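Local coordinates for ABC transporter, substrate binding protein (Agrobacterium tumefaciens, PDB 3C9H), which probably captures a solute in the periplasm for uptake by an ABC transporter, and binds a magnesium ion, at residues T314-H319 and L323-V328. Numbering follows the deposited sequence.
Sequences TMQAIH and LRPVPV
A short three-residue link between helix 312-319 and strand 323-325, in a protein of the periplasmic solute-binding fold, brings Leu323, at the start of the strand, against Met315 and His319 of the helix. The helix and strand segments run roughly antiparallel, at 143°, and strand 323-325 adds in parallel to strand 258-268. No hydrogen bond crosses between the segments, so the contact is one of packing. The buried Leu323 carries it: with CG anti to its own carbonyl carbon (chi1 -55°), the isobutyl group is directed at the helix and its two methyls part ways. CD1 lies 3.6 Å from Met315 O and 4.1 Å from Met315 CB, while CD2 lies 3.7 Å from His319 CB and meets the imidazole obliquely. From the helix, the Gln316 side chain, extended beyond CG, brings NE2 to 3.9 Å from Pro325 CG, a van der Waals approach. Phe134, in a loop outside the two segments, touches the side chains of both Met315 and Pro325. The His319 ring is positioned from within the helix. Ile318 CG2 sits over the centre of one face, and Met315 O takes two donors from opposite faces of its carbonyl plane: His319 N at 2.8 Å and His319 ND1 at 3.2 Å, the latter bent to 137° at the hydrogen.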
# COMPACT_ATOMS: atom_id res chain seq x y z
N THR A 314 0.61 -15.62 -10.88
CA THR A 314 -0.39 -16.61 -10.46
C THR A 314 -1.72 -15.95 -10.09
O THR A 314 -2.79 -16.47 -10.46
CB THR A 314 0.12 -17.45 -9.29
OG1 THR A 314 1.33 -18.10 -9.69
CG2 THR A 314 -0.93 -18.51 -8.85
N MET A 315 -1.66 -14.82 -9.39
CA MET A 315 -2.86 -14.06 -9.04
C MET A 315 -3.65 -13.63 -10.27
O MET A 315 -4.88 -13.78 -10.33
CB MET A 315 -2.50 -12.83 -8.20
CG MET A 315 -2.21 -13.18 -6.78
SD MET A 315 -1.66 -11.78 -5.77
CE MET A 315 -3.12 -10.67 -5.84
N GLN A 316 -2.94 -13.13 -11.28
CA GLN A 316 -3.59 -12.77 -12.53
C GLN A 316 -4.14 -14.02 -13.23
O GLN A 316 -5.23 -13.98 -13.80
CB GLN A 316 -2.62 -11.99 -13.42
CG GLN A 316 -2.25 -10.65 -12.79
CD GLN A 316 -1.60 -9.69 -13.76
OE1 GLN A 316 -0.54 -9.97 -14.32
NE2 GLN A 316 -2.24 -8.53 -13.95
N ALA A 317 -3.39 -15.12 -13.16
CA ALA A 317 -3.82 -16.38 -13.78
C ALA A 317 -5.11 -16.84 -13.17
O ALA A 317 -6.04 -17.18 -13.89
CB ALA A 317 -2.75 -17.46 -13.63
N ILE A 318 -5.15 -16.87 -11.84
CA ILE A 318 -6.33 -17.34 -11.10
C ILE A 318 -7.53 -16.39 -11.11
O ILE A 318 -8.67 -16.84 -11.30
CB ILE A 318 -5.97 -17.68 -9.65
CG1 ILE A 318 -4.94 -18.82 -9.60
CG2 ILE A 318 -7.23 -18.01 -8.83
CD1 ILE A 318 -5.01 -19.84 -10.77
N HIS A 319 -7.30 -15.08 -10.92
CA HIS A 319 -8.40 -14.11 -10.76
C HIS A 319 -8.81 -13.36 -12.02
O HIS A 319 -9.94 -12.87 -12.10
CB HIS A 319 -8.07 -13.11 -9.67
CG HIS A 319 -7.93 -13.73 -8.32
ND1 HIS A 319 -6.71 -13.99 -7.75
CD2 HIS A 319 -8.87 -14.18 -7.45
CE1 HIS A 319 -6.89 -14.55 -6.56
NE2 HIS A 319 -8.19 -14.68 -6.36
N LEU A 323 -9.24 -8.54 -11.16
CA LEU A 323 -8.14 -7.67 -10.67
C LEU A 323 -7.98 -6.42 -11.52
O LEU A 323 -8.01 -6.48 -12.75
CB LEU A 323 -6.81 -8.42 -10.67
CG LEU A 323 -6.74 -9.73 -9.90
CD1 LEU A 323 -5.30 -10.22 -9.79
CD2 LEU A 323 -7.38 -9.62 -8.53
N ARG A 324 -7.79 -5.28 -10.84
CA ARG A 324 -7.61 -4.00 -11.49
C ARG A 324 -6.30 -3.35 -11.00
O ARG A 324 -6.33 -2.45 -10.16
CB ARG A 324 -8.82 -3.08 -11.23
CG ARG A 324 -10.18 -3.68 -11.60
CD ARG A 324 -10.22 -4.10 -13.08
NE ARG A 324 -11.58 -4.07 -13.63
CZ ARG A 324 -12.53 -4.97 -13.38
NH1 ARG A 324 -12.28 -6.00 -12.58
NH2 ARG A 324 -13.73 -4.84 -13.92
N PRO A 325 -5.14 -3.83 -11.51
CA PRO A 325 -3.85 -3.25 -11.12
C PRO A 325 -3.59 -1.91 -11.78
O PRO A 325 -4.28 -1.55 -12.73
CB PRO A 325 -2.82 -4.28 -11.58
CG PRO A 325 -3.51 -5.09 -12.65
CD PRO A 325 -4.99 -4.94 -12.48
N VAL A 326 -2.57 -1.22 -11.28
CA VAL A 326 -2.19 0.12 -11.74
C VAL A 326 -0.77 0.04 -12.37
O VAL A 326 0.18 -0.40 -11.72
CB VAL A 326 -2.19 1.13 -10.55
CG1 VAL A 326 -2.09 2.55 -11.05
CG2 VAL A 326 -3.45 0.94 -9.65
N PRO A 327 -0.64 0.44 -13.65
CA PRO A 327 0.68 0.43 -14.32
C PRO A 327 1.52 1.67 -13.99
O PRO A 327 0.97 2.75 -13.73
CB PRO A 327 0.31 0.41 -15.81
CG PRO A 327 -1.03 1.13 -15.88
CD PRO A 327 -1.72 0.91 -14.54
N VAL A 328 2.85 1.52 -13.99
CA VAL A 328 3.80 2.60 -13.64
C VAL A 328 4.44 3.25 -14.88
O VAL A 328 4.72 4.46 -14.90
CB VAL A 328 4.95 2.06 -12.76
CG1 VAL A 328 5.76 3.18 -12.16
CG2 VAL A 328 4.42 1.14 -11.66